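PDB 2YDT: Exo-1,5-alpha-L-arabinofuranobiosidase from Gibberella zeae, which probably cleaves alpha-1,5-linked arabinan from the chain end, releasing arabinobiose, and is here bound to an arabinofuranose unit and an iminosugar inhibitor. Local coordinates for residues 264-267 against 268-272; 320-323 against 324-327; 98-101 against 102-106; 250-253 against 254-257; 111-114 against 115-119. All coordinates share one frame; numbering follows the deposited sequence. Where two conformers were deposited one is given.

Contact 1 (264-267 against 268-272); sequences IVSN and DGTTP
Ser-266 and Thr-270 face each other across a tight reversal of the chain. Ser-266 N gives a nearly straight bond to Thr-270 O (2.9 Å, 160° at the hydrogen), approaching in the carbonyl plane, and Gly-269 N turns back to Ser-266 O at 2.9 Å. The type I turn runs from Ser-266 to Gly-269, and its last residue, Gly-269, has phi 96°, where a side chain would press on the preceding carbonyl; the pattern is that of a G1 beta bulge. At the mouth of the reversal the Ile-264 and Pro-272 side chains cross at about a right angle, Ile-264 CG2 lying 3.6 Å from Pro-272 CG.

This loop leaves strand 262-263, the last of one blade of a six-bladed beta-propeller, on the way to the next blade. Asp-268 suits the bend because its short carboxylate reaches forward: OD1 takes Thr-270 N at 3.1 Å, an Asx turn, and also Thr-270 OG1 at 2.7 Å on its syn side. Further out, a water joins Ser-266 OG, Asn-267 OD1 and Asp-268 N, while another bridges Ile-264 O and Pro-272 O. Lys-314 fixes the carboxylate from outside, forming a salt bridge with Asp-268 OD2 and a hydrogen bond with Thr-270 OG1.

Contact 2 (320-323 against 324-327); sequences PTAY and TRSL
Ala-322 and Arg-325 close a bend that leads into strand 326-330, part of the propeller blade in which the N-terminal strand 11-17 joins the last strands of the chain and so closes the ring. The buried, crowded part is the bend. Arg-325 N bonds to Ala-322 O at 3.3 Å, coming from well above the carbonyl plane. Ala-322 CB lies 4.1 Å from Arg-325 CB, an approach that the small alanine allows. Thr-324 CB lies over one face of the Tyr-323 ring, with Thr-324 CG2 3.9 Å from Tyr-323 CD2 and only 3.1 Å from Tyr-323 O. With Tyr-323 CG anti to its backbone N (chi1 -178°), the phenol is carried away from the bend into the inhibitor pocket, where OH makes a weak hydrogen bond to the ring nitrogen of the iminosugar. Thr-324 OG1 is held by Arg-32.

Toward exposed Pro-320 the polar grip weakens. The long arginine chain runs back along the segment, bending at chi3 (62°), but its guanidinium is gripped mainly from outside, by Ser-298 O at NH1 and Ser-293 OG at NE. Its bond from NH1 to Pro-320 O is weak, at 3.4 Å, and the methylene Arg-325 CD sits closer to that oxygen, at 3.2 Å.

Contact 3 (98-101 against 102-106); sequences GKYP and KGTVL
Thr-104 and the Pro-101 ring cross at about a right angle, and the hydroxyl end of the threonine does the touching: OG1 lies 3.3 Å from Pro-101 CD and donates to Pro-101 O at 2.7 Å. It meets that oxygen in the carbonyl plane, on a lone pair. The backbone Thr-104 N reaches the same oxygen at 3.0 Å, tilted 30° from the plane, so one carbonyl is gripped twice by one residue. This is possible because OG1 stands beside its own backbone N (chi1 -61°). Threonine suits the place because its hydroxyl branch bonds Pro-101 O while the other branch, CG2, is left to meet the Tyr-100 ring.

The double grip closes a type II beta turn from Pro-101 to Thr-104 in the link between strands 87-92 and 105-111, the first two of a blade of the six-bladed propeller. Gly-103, at phi 93°, takes the turn position where a CB would be jammed against the carbonyl oxygen before it, and Pro-101 opens the turn with a backbone already stiffened by its ring.

The buried Tyr-100 brings CB to 4.0 Å from Thr-104 OG1, while its ring meets Thr-104 CG2 obliquely. Lys-99 CG covers one ring face, offset toward the rim, and Glu-134 accepts a hydrogen bond from the phenol OH. The Lys-102 side chain, CG anti to its N, leads away and extended at the exposed outside of the turn.

Contact 4 (250-253 against 254-257); sequences SKDP and QKFL
Asp-252 OD1 is gripped by two groups of Gln-254: the backbone N at 2.9 Å, from above the carboxylate plane, and the side-chain NE2 at 3.1 Å, on the syn lone pair. The loop holding them joins strands 245-250 and 262-263, the third and fourth of a blade in the six-bladed propeller, and its side chains lean on the preceding blade, where Pro-253 and Gln-254 both touch Tyr-162.

Aspartate suits this place because, with CG anti to its backbone N (chi1 -174°), the carboxylate swings forward over the type I turn that runs to Lys-255. Glutamine has the reach, its chain extended beyond CG, to set its amide beside the carboxylate; the amide and carboxylate planes are 39° apart, and NE2 points at OD1 within the amide plane, while OE1 accepts from Lys-165. The carbonyl Asp-252 O is held twice as well: Lys-255 N closes the turn at 3.0 Å and Ser-250 OG donates at 2.7 Å, the two arriving from opposite faces of its plane. Lys-259 NZ bonds to that serine hydroxyl in turn, so it positions a group of the inner shell.

Lys-255 lays its methylenes beside the carboxylate, crossing it at a slant. Its NZ stays 4.5 Å from Asp-252 OD2, beyond a salt bridge, though the opposite charges probably still attract.

Phe-256 fills the buried side, its ring stacked with Tyr-225. It is wedged between Ser-250 and Pro-253, with CE1 3.5 Å from Ser-250 CB and CE2 3.3 Å from Pro-253 O.

Contact 5 (111-114 against 115-119); sequences SIPS and DLSET
Asp-115 has CG between its backbone N and carbonyl carbon (chi1 76°), a torsion that folds the carboxylate back against the Pro-113 ring, with Asp-115 OD1 3.4 Å from Pro-113 CG. Ser-117 adopts a like torsion (chi1 63°), and its OG meets the same Pro-113 CG at 3.4 Å. Both belong to the hairpin-like loop between strands 105-111 and 119-126, the middle strands of one blade of the six-bladed propeller. A type I turn from Pro-113 to Leu-116 reverses the chain here, closed by Leu-116 N to Pro-113 O at 2.8 Å.

Asp-115 OD1 then accepts from Ser-117 N at 3.0 Å, making an Asx turn; the donor stands above the carboxylate plane. A short aspartate serves here because its carboxylate must reach the backbone N two residues on, while Pro-113 supplies a rigid apolar platform.

Elsewhere the loop packs mainly through apolar groups. Ile-112 and Thr-119 lie side by side, pointing the same way, with Thr-119 CG2 4.1 Å from Ile-112 CD1, and Thr-119 OG1 is taken up by Gly-143 O and Val-154 N. Ile-112 also touches Tyr-86, a residue of the arabinofuranose pocket. The beta branch of Ile-112 packs against the turn: Ile-112 CG2 is 3.7 Å from Leu-116 CD2 and 3.3 Å from Glu-118 O.

All five contacts are local bends among the blades of one propeller, and none touches another. Contact 2 sits nearest the chain's centre, about 10 Å away, and alone supplies a pocket residue, with the Tyr-323 side chain about 3 Å from the iminosugar. Contact 5 flanks the same pocket, Leu-116 lying about 7 Å from the arabinofuranose; the nearest atoms of contacts 2 and 5 are about 11 Å apart. The nearest atoms of contacts 1 and 2 are about 9 Å apart, and both lie near Glu-299, a manganese ligand, about 6 Å from the side chains of Thr-270 and Arg-325. Contacts 1 and 3 are furthest apart, their centres about 39 Å from each other, whereas contact 4 lies away from the sugar pocket and the known metal-binding residues.

Contact 1 (264-267 against 268-272)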
loop_
_atom_site.group_PDB
_atom_site.type_symbol
_atom_site.label_atom_id
_atom_site.label_comp_id
_atom_site.label_asym_id
_atom_site.label_seq_id
_atom_site.Cartn_x
_atom_site.Cartn_y
_atom_site.Cartn_z
ATOM N N ILE A 264 0.561 -1.766 -17.608
ATOM C CA ILE A 264 0.964 -0.374 -17.745
ATOM C C ILE A 264 2.216 -0.316 -18.592
ATOM O O ILE A 264 3.233 -0.882 -18.239
ATOM C CB ILE A 264 1.274 0.346 -16.410
ATOM C CG1 ILE A 264 0.027 0.428 -15.572
ATOM C CG2 ILE A 264 1.814 1.792 -16.699
ATOM C CD1 ILE A 264 0.184 1.236 -14.232
ATOM N N VAL A 265 2.126 0.372 -19.736
ATOM C CA VAL A 265 3.292 0.628 -20.606
ATOM C C VAL A 265 3.203 2.101 -20.972
ATOM O O VAL A 265 2.174 2.535 -21.486
ATOM C CB VAL A 265 3.262 -0.250 -21.880
ATOM C CG1 VAL A 265 4.511 0.012 -22.773
ATOM C CG2 VAL A 265 3.210 -1.752 -21.564
ATOM N N SER A 266 4.237 2.900 -20.677
ATOM C CA SER A 266 4.168 4.337 -20.992
ATOM C C SER A 266 4.419 4.531 -22.499
ATOM O O SER A 266 4.828 3.586 -23.172
ATOM C CB SER A 266 5.149 5.182 -20.157
ATOM O OG SER A 266 6.489 4.836 -20.404
ATOM N N ASN A 267 4.178 5.757 -22.958
ATOM C CA ASN A 267 4.284 6.116 -24.394
ATOM C C ASN A 267 5.680 5.817 -24.980
ATOM O O ASN A 267 5.797 5.442 -26.164
ATOM C CB ASN A 267 3.874 7.582 -24.618
ATOM C CG ASN A 267 4.768 8.552 -23.879
ATOM O OD1 ASN A 267 4.826 8.541 -22.653
ATOM N ND2 ASN A 267 5.490 9.411 -24.635
ATOM N N ASP A 268 6.744 5.913 -24.174
ATOM C CA ASP A 268 8.100 5.558 -24.650
ATOM C C ASP A 268 8.466 4.074 -24.545
ATOM O O ASP A 268 9.604 3.681 -24.822
ATOM C CB ASP A 268 9.162 6.455 -23.996
ATOM C CG ASP A 268 9.538 6.019 -22.589
ATOM O OD1 ASP A 268 8.824 5.166 -22.029
ATOM O OD2 ASP A 268 10.567 6.511 -22.079
ATOM N N GLY A 269 7.513 3.244 -24.105
ATOM C CA GLY A 269 7.721 1.810 -24.002
ATOM C C GLY A 269 8.133 1.288 -22.627
ATOM O O GLY A 269 8.382 0.102 -22.480
ATOM N N THR A 270 8.257 2.177 -21.653
ATOM C CA THR A 270 8.696 1.782 -20.301
ATOM C C THR A 270 7.636 0.896 -19.664
ATOM O O THR A 270 6.441 1.221 -19.735
ATOM C CB THR A 270 8.953 2.991 -19.397
ATOM O OG1 THR A 270 9.979 3.825 -19.985
ATOM C CG2 THR A 270 9.437 2.539 -17.995
ATOM N N THR A 271 8.106 -0.217 -19.092
ATOM C CA THR A 271 7.268 -1.254 -18.475
ATOM C C THR A 271 7.510 -1.305 -16.939
ATOM O O THR A 271 8.373 -2.043 -16.461
ATOM C CB THR A 271 7.560 -2.618 -19.067
ATOM O OG1 THR A 271 8.946 -2.938 -18.923
ATOM C CG2 THR A 271 7.168 -2.715 -20.547
ATOM N N PRO A 272 6.762 -0.500 -16.180
ATOM C CA PRO A 272 6.952 -0.513 -14.716
ATOM C C PRO A 272 6.674 -1.895 -14.163
ATOM O O PRO A 272 5.772 -2.604 -14.644
ATOM C CB PRO A 272 5.919 0.473 -14.193
ATOM C CG PRO A 272 5.008 0.758 -15.311
ATOM C CD PRO A 272 5.708 0.435 -16.593
HETATM O O HOH W 1 4.687 -3.048 -17.228
HETATM O O HOH W 2 6.982 7.446 -21.641
#

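Contact 2 (320-323 against 324-327)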
loop_
_atom_site.group_PDB
_atom_site.type_symbol
_atom_site.label_atom_id
_atom_site.label_comp_id
_atom_site.label_asym_id
_atom_site.label_seq_id
_atom_site.Cartn_x
_atom_site.Cartn_y
_atom_site.Cartn_z
ATOM N N PRO A 320 13.775 8.927 -4.458
ATOM C CA PRO A 320 14.383 7.733 -4.993
ATOM C C PRO A 320 13.464 6.505 -5.122
ATOM O O PRO A 320 12.383 6.455 -4.531
ATOM C CB PRO A 320 15.514 7.457 -3.997
ATOM C CG PRO A 320 15.084 8.049 -2.761
ATOM C CD PRO A 320 14.324 9.290 -3.149
ATOM N N THR A 321 13.936 5.526 -5.877
ATOM C CA THR A 321 13.284 4.219 -5.992
ATOM C C THR A 321 13.233 3.535 -4.632
ATOM O O THR A 321 14.222 3.530 -3.869
ATOM C CB THR A 321 14.032 3.354 -6.958
ATOM O OG1 THR A 321 14.014 4.002 -8.254
ATOM C CG2 THR A 321 13.425 1.949 -7.043
ATOM N N ALA A 322 12.064 2.968 -4.322
ATOM C CA ALA A 322 11.896 2.204 -3.091
ATOM C C ALA A 322 10.849 1.106 -3.288
ATOM O O ALA A 322 9.885 1.265 -4.051
ATOM C CB ALA A 322 11.510 3.110 -1.921
ATOM N N TYR A 323 11.015 0.013 -2.553
ATOM C CA TYR A 323 10.003 -1.030 -2.478
ATOM C C TYR A 323 8.705 -0.481 -1.941
ATOM O O TYR A 323 8.676 0.225 -0.913
ATOM C CB TYR A 323 10.505 -2.157 -1.580
ATOM C CG TYR A 323 9.574 -3.343 -1.454
ATOM C CD1 TYR A 323 9.363 -4.217 -2.525
ATOM C CD2 TYR A 323 8.937 -3.632 -0.235
ATOM C CE1 TYR A 323 8.520 -5.327 -2.401
ATOM C CE2 TYR A 323 8.099 -4.738 -0.110
ATOM C CZ TYR A 323 7.909 -5.592 -1.193
ATOM O OH TYR A 323 7.129 -6.693 -1.060
ATOM N N THR A 324 7.634 -0.766 -2.684
ATOM C CA THR A 324 6.276 -0.287 -2.373
ATOM C C THR A 324 6.248 1.209 -1.986
ATOM O O THR A 324 5.535 1.661 -1.091
ATOM C CB THR A 324 5.506 -1.227 -1.370
ATOM O OG1 THR A 324 4.109 -0.913 -1.403
ATOM C CG2 THR A 324 6.033 -1.110 0.089
ATOM N N ARG A 325 6.987 2.011 -2.745
ATOM C CA ARG A 325 6.954 3.454 -2.597
ATOM C C ARG A 325 5.509 3.914 -2.726
ATOM O O ARG A 325 4.805 3.462 -3.654
ATOM C CB ARG A 325 7.901 4.095 -3.631
ATOM C CG ARG A 325 8.251 5.545 -3.338
ATOM C CD ARG A 325 9.153 6.160 -4.431
ATOM N NE ARG A 325 8.464 6.171 -5.717
ATOM C CZ ARG A 325 8.915 6.777 -6.800
ATOM N NH1 ARG A 325 10.046 7.468 -6.744
ATOM N NH2 ARG A 325 8.251 6.669 -7.953
ATOM N N SER A 326 5.065 4.770 -1.809
ATOM C CA SER A 326 3.660 5.130 -1.710
ATOM C C SER A 326 3.409 6.566 -2.072
ATOM O O SER A 326 4.353 7.381 -2.199
ATOM C CB SER A 326 3.114 4.828 -0.311
ATOM O OG SER A 326 3.884 5.406 0.689
ATOM N N LEU A 327 2.129 6.878 -2.261
ATOM C CA LEU A 327 1.694 8.197 -2.743
ATOM C C LEU A 327 0.535 8.738 -1.938
ATOM O O LEU A 327 -0.277 7.985 -1.370
ATOM C CB LEU A 327 1.245 8.073 -4.204
ATOM C CG LEU A 327 2.201 7.516 -5.240
ATOM C CD1 LEU A 327 1.466 7.215 -6.623
ATOM C CD2 LEU A 327 3.386 8.463 -5.460
#

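Contact 3 (98-101 against 102-106)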
loop_
_atom_site.group_PDB
_atom_site.type_symbol
_atom_site.label_atom_id
_atom_site.label_comp_id
_atom_site.label_asym_id
_atom_site.label_seq_id
_atom_site.Cartn_x
_atom_site.Cartn_y
_atom_site.Cartn_z
ATOM N N GLY A 98 -20.358 0.957 12.527
ATOM C CA GLY A 98 -20.698 0.581 13.889
ATOM C C GLY A 98 -20.260 1.627 14.883
ATOM O O GLY A 98 -20.510 2.846 14.691
ATOM N N LYS A 99 -19.593 1.202 15.940
ATOM C CA LYS A 99 -19.165 2.107 17.010
ATOM C C LYS A 99 -17.865 2.875 16.741
ATOM O O LYS A 99 -17.342 3.534 17.640
ATOM C CB LYS A 99 -19.052 1.333 18.318
ATOM C CG LYS A 99 -17.921 0.324 18.369
ATOM C CD LYS A 99 -17.949 -0.445 19.658
ATOM C CE LYS A 99 -16.753 -1.387 19.764
ATOM N NZ LYS A 99 -16.996 -2.408 20.897
ATOM N N TYR A 100 -17.361 2.799 15.516
ATOM C CA TYR A 100 -16.186 3.578 15.072
ATOM C C TYR A 100 -16.638 4.697 14.146
ATOM O O TYR A 100 -17.073 4.441 13.026
ATOM C CB TYR A 100 -15.186 2.618 14.378
ATOM C CG TYR A 100 -14.771 1.492 15.299
ATOM C CD1 TYR A 100 -13.760 1.670 16.225
ATOM C CD2 TYR A 100 -15.413 0.277 15.284
ATOM C CE1 TYR A 100 -13.410 0.678 17.114
ATOM C CE2 TYR A 100 -15.068 -0.737 16.147
ATOM C CZ TYR A 100 -14.039 -0.528 17.074
ATOM O OH TYR A 100 -13.666 -1.508 17.978
ATOM N N PRO A 101 -16.574 5.955 14.615
ATOM C CA PRO A 101 -17.145 7.046 13.821
ATOM C C PRO A 101 -16.255 7.539 12.704
ATOM O O PRO A 101 -15.082 7.209 12.630
ATOM C CB PRO A 101 -17.296 8.181 14.844
ATOM C CG PRO A 101 -16.295 7.922 15.831
ATOM C CD PRO A 101 -16.216 6.412 15.965
ATOM N N LYS A 102 -16.842 8.357 11.849
ATOM C CA LYS A 102 -16.091 9.143 10.876
ATOM C C LYS A 102 -14.901 9.800 11.566
ATOM O O LYS A 102 -15.038 10.351 12.664
ATOM C CB LYS A 102 -16.996 10.223 10.256
ATOM C CG LYS A 102 -16.338 11.021 9.175
ATOM C CD LYS A 102 -17.307 12.036 8.553
ATOM C CE LYS A 102 -16.659 12.683 7.373
ATOM N NZ LYS A 102 -17.468 13.812 6.836
ATOM N N GLY A 103 -13.722 9.701 10.931
ATOM C CA GLY A 103 -12.508 10.266 11.441
ATOM C C GLY A 103 -11.662 9.339 12.289
ATOM O O GLY A 103 -10.565 9.699 12.662
ATOM N N THR A 104 -12.187 8.158 12.642
ATOM C CA THR A 104 -11.379 7.128 13.306
ATOM C C THR A 104 -10.249 6.813 12.334
ATOM O O THR A 104 -10.475 6.685 11.126
ATOM C CB THR A 104 -12.207 5.861 13.568
ATOM O OG1 THR A 104 -13.319 6.172 14.445
ATOM C CG2 THR A 104 -11.355 4.755 14.184
ATOM N N VAL A 105 -9.053 6.667 12.859
ATOM C CA VAL A 105 -7.898 6.212 12.088
ATOM C C VAL A 105 -7.706 4.724 12.272
ATOM O O VAL A 105 -7.682 4.237 13.394
ATOM C CB VAL A 105 -6.620 6.944 12.487
ATOM C CG1 VAL A 105 -5.406 6.430 11.604
ATOM C CG2 VAL A 105 -6.802 8.448 12.318
ATOM N N LEU A 106 -7.644 3.980 11.157
ATOM C CA LEU A 106 -7.330 2.586 11.199
ATOM C C LEU A 106 -5.851 2.372 10.802
ATOM O O LEU A 106 -5.288 3.061 9.955
ATOM C CB LEU A 106 -8.207 1.790 10.249
ATOM C CG LEU A 106 -9.715 1.862 10.444
ATOM C CD1 LEU A 106 -10.444 0.863 9.504
ATOM C CD2 LEU A 106 -10.093 1.644 11.901
#

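Contact 4 (250-253 against 254-257)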
loop_
_atom_site.group_PDB
_atom_site.type_symbol
_atom_site.label_atom_id
_atom_site.label_comp_id
_atom_site.label_asym_id
_atom_site.label_seq_id
_atom_site.Cartn_x
_atom_site.Cartn_y
_atom_site.Cartn_z
ATOM N N SER A 250 -13.373 -1.207 -12.822
ATOM C CA SER A 250 -14.700 -1.709 -12.459
ATOM C C SER A 250 -15.550 -0.643 -11.782
ATOM O O SER A 250 -15.076 0.098 -10.947
ATOM C CB SER A 250 -14.596 -2.942 -11.545
ATOM O OG SER A 250 -15.879 -3.547 -11.346
ATOM N N LYS A 251 -16.836 -0.618 -12.121
ATOM C CA LYS A 251 -17.790 0.182 -11.414
ATOM C C LYS A 251 -18.014 -0.282 -9.979
ATOM O O LYS A 251 -18.151 0.543 -9.060
ATOM C CB LYS A 251 -19.114 0.165 -12.177
ATOM C CG LYS A 251 -19.632 1.505 -12.400
ATOM C CD LYS A 251 -18.857 2.182 -13.537
ATOM C CE LYS A 251 -19.752 3.005 -14.504
ATOM N NZ LYS A 251 -19.050 4.160 -15.283
ATOM N N ASP A 252 -18.002 -1.598 -9.794
ATOM C CA ASP A 252 -18.159 -2.204 -8.502
ATOM C C ASP A 252 -16.787 -2.761 -8.083
ATOM O O ASP A 252 -16.303 -3.713 -8.693
ATOM C CB ASP A 252 -19.185 -3.335 -8.559
ATOM C CG ASP A 252 -19.495 -3.915 -7.181
ATOM O OD1 ASP A 252 -18.680 -3.812 -6.223
ATOM O OD2 ASP A 252 -20.588 -4.530 -7.022
ATOM N N PRO A 253 -16.154 -2.154 -7.045
ATOM C CA PRO A 253 -14.794 -2.551 -6.670
ATOM C C PRO A 253 -14.741 -3.883 -5.892
ATOM O O PRO A 253 -13.669 -4.352 -5.452
ATOM C CB PRO A 253 -14.320 -1.342 -5.861
ATOM C CG PRO A 253 -15.539 -0.903 -5.185
ATOM C CD PRO A 253 -16.633 -1.040 -6.200
ATOM N N GLN A 254 -15.890 -4.528 -5.757
ATOM C CA GLN A 254 -15.979 -5.919 -5.281
ATOM C C GLN A 254 -15.866 -6.968 -6.393
ATOM O O GLN A 254 -15.835 -8.185 -6.131
ATOM C CB GLN A 254 -17.287 -6.147 -4.520
ATOM C CG GLN A 254 -17.457 -5.259 -3.301
ATOM C CD GLN A 254 -18.870 -5.291 -2.777
ATOM O OE1 GLN A 254 -19.139 -5.914 -1.739
ATOM N NE2 GLN A 254 -19.798 -4.632 -3.499
ATOM N N LYS A 255 -15.866 -6.480 -7.631
ATOM C CA LYS A 255 -15.963 -7.320 -8.809
ATOM C C LYS A 255 -14.853 -7.090 -9.810
ATOM O O LYS A 255 -15.086 -7.049 -11.035
ATOM C CB LYS A 255 -17.319 -7.079 -9.485
ATOM C CG LYS A 255 -18.533 -7.367 -8.603
ATOM C CD LYS A 255 -19.838 -7.288 -9.470
ATOM C CE LYS A 255 -21.066 -7.449 -8.634
ATOM N NZ LYS A 255 -21.188 -8.843 -8.184
ATOM N N PHE A 256 -13.626 -6.990 -9.332
ATOM C CA PHE A 256 -12.494 -6.935 -10.254
ATOM C C PHE A 256 -12.199 -8.275 -10.948
ATOM O O PHE A 256 -11.532 -8.283 -11.976
ATOM C CB PHE A 256 -11.242 -6.371 -9.572
ATOM C CG PHE A 256 -11.355 -4.894 -9.203
ATOM C CD1 PHE A 256 -11.476 -3.946 -10.195
ATOM C CD2 PHE A 256 -11.343 -4.484 -7.859
ATOM C CE1 PHE A 256 -11.557 -2.578 -9.876
ATOM C CE2 PHE A 256 -11.413 -3.154 -7.528
ATOM C CZ PHE A 256 -11.520 -2.195 -8.529
ATOM N N LEU A 257 -12.648 -9.395 -10.391
ATOM C CA LEU A 257 -12.203 -10.709 -10.853
ATOM C C LEU A 257 -12.561 -10.940 -12.320
ATOM O O LEU A 257 -11.767 -11.551 -13.061
ATOM C CB LEU A 257 -12.791 -11.809 -10.003
ATOM C CG LEU A 257 -12.472 -13.228 -10.465
ATOM C CD1 LEU A 257 -10.976 -13.510 -10.323
ATOM C CD2 LEU A 257 -13.291 -14.218 -9.659
#

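Contact 5 (111-114 against 115-119)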
loop_
_atom_site.group_PDB
_atom_site.type_symbol
_atom_site.label_atom_id
_atom_site.label_comp_id
_atom_site.label_asym_id
_atom_site.label_seq_id
_atom_site.Cartn_x
_atom_site.Cartn_y
_atom_site.Cartn_z
ATOM N N SER A 111 0.428 -9.270 11.966
ATOM C CA SER A 111 1.060 -9.754 13.186
ATOM C C SER A 111 1.683 -11.116 12.894
ATOM O O SER A 111 1.024 -11.988 12.324
ATOM C CB SER A 111 -0.012 -9.827 14.301
ATOM O OG SER A 111 0.595 -10.281 15.523
ATOM N N ILE A 112 2.956 -11.274 13.241
ATOM C CA ILE A 112 3.773 -12.398 12.818
ATOM C C ILE A 112 4.784 -12.674 13.932
ATOM O O ILE A 112 5.505 -11.754 14.374
ATOM C CB ILE A 112 4.582 -12.047 11.536
ATOM C CG1 ILE A 112 3.630 -11.655 10.395
ATOM C CG2 ILE A 112 5.533 -13.209 11.082
ATOM C CD1 ILE A 112 4.366 -11.151 9.118
ATOM N N PRO A 113 4.871 -13.929 14.389
ATOM C CA PRO A 113 5.909 -14.208 15.373
ATOM C C PRO A 113 7.287 -14.090 14.774
ATOM O O PRO A 113 7.456 -14.173 13.572
ATOM C CB PRO A 113 5.629 -15.658 15.771
ATOM C CG PRO A 113 4.940 -16.262 14.574
ATOM C CD PRO A 113 4.170 -15.138 13.938
ATOM N N SER A 114 8.283 -13.894 15.626
ATOM C CA SER A 114 9.660 -13.666 15.171
ATOM C C SER A 114 10.169 -14.760 14.248
ATOM O O SER A 114 10.962 -14.494 13.350
ATOM C CB SER A 114 10.628 -13.560 16.356
ATOM O OG SER A 114 10.345 -12.455 17.199
ATOM N N ASP A 115 9.744 -15.993 14.495
ATOM C CA ASP A 115 10.150 -17.106 13.665
ATOM C C ASP A 115 9.449 -17.221 12.308
ATOM O O ASP A 115 9.724 -18.158 11.521
ATOM C CB ASP A 115 10.058 -18.378 14.495
ATOM C CG ASP A 115 8.660 -18.871 14.693
ATOM O OD1 ASP A 115 7.672 -18.278 14.246
ATOM O OD2 ASP A 115 8.510 -19.935 15.359
ATOM N N LEU A 116 8.555 -16.255 12.036
ATOM C CA LEU A 116 7.817 -16.118 10.786
ATOM C C LEU A 116 6.857 -17.262 10.492
ATOM O O LEU A 116 6.447 -17.439 9.334
ATOM C CB LEU A 116 8.775 -15.934 9.592
ATOM C CG LEU A 116 9.770 -14.802 9.669
ATOM C CD1 LEU A 116 10.528 -14.662 8.322
ATOM C CD2 LEU A 116 9.100 -13.489 10.061
ATOM N N SER A 117 6.453 -18.014 11.524
ATOM C CA SER A 117 5.673 -19.246 11.309
ATOM C C SER A 117 4.195 -19.071 10.928
ATOM O O SER A 117 3.549 -20.007 10.383
ATOM C CB SER A 117 5.812 -20.111 12.561
ATOM O OG SER A 117 5.286 -19.532 13.722
ATOM N N GLU A 118 3.626 -17.894 11.227
ATOM C CA GLU A 118 2.225 -17.581 10.916
ATOM C C GLU A 118 2.080 -16.120 10.493
ATOM O O GLU A 118 2.989 -15.310 10.743
ATOM C CB GLU A 118 1.313 -17.843 12.125
ATOM C CG GLU A 118 1.379 -19.276 12.641
ATOM C CD GLU A 118 0.399 -19.539 13.758
ATOM O OE1 GLU A 118 -0.813 -19.507 13.502
ATOM O OE2 GLU A 118 0.853 -19.786 14.894
ATOM N N THR A 119 0.964 -15.829 9.827
ATOM C CA THR A 119 0.590 -14.476 9.405
ATOM C C THR A 119 -0.829 -14.177 9.842
ATOM O O THR A 119 -1.693 -15.028 9.774
ATOM C CB THR A 119 0.750 -14.300 7.880
ATOM O OG1 THR A 119 0.203 -15.451 7.221
ATOM C CG2 THR A 119 2.222 -14.194 7.468
#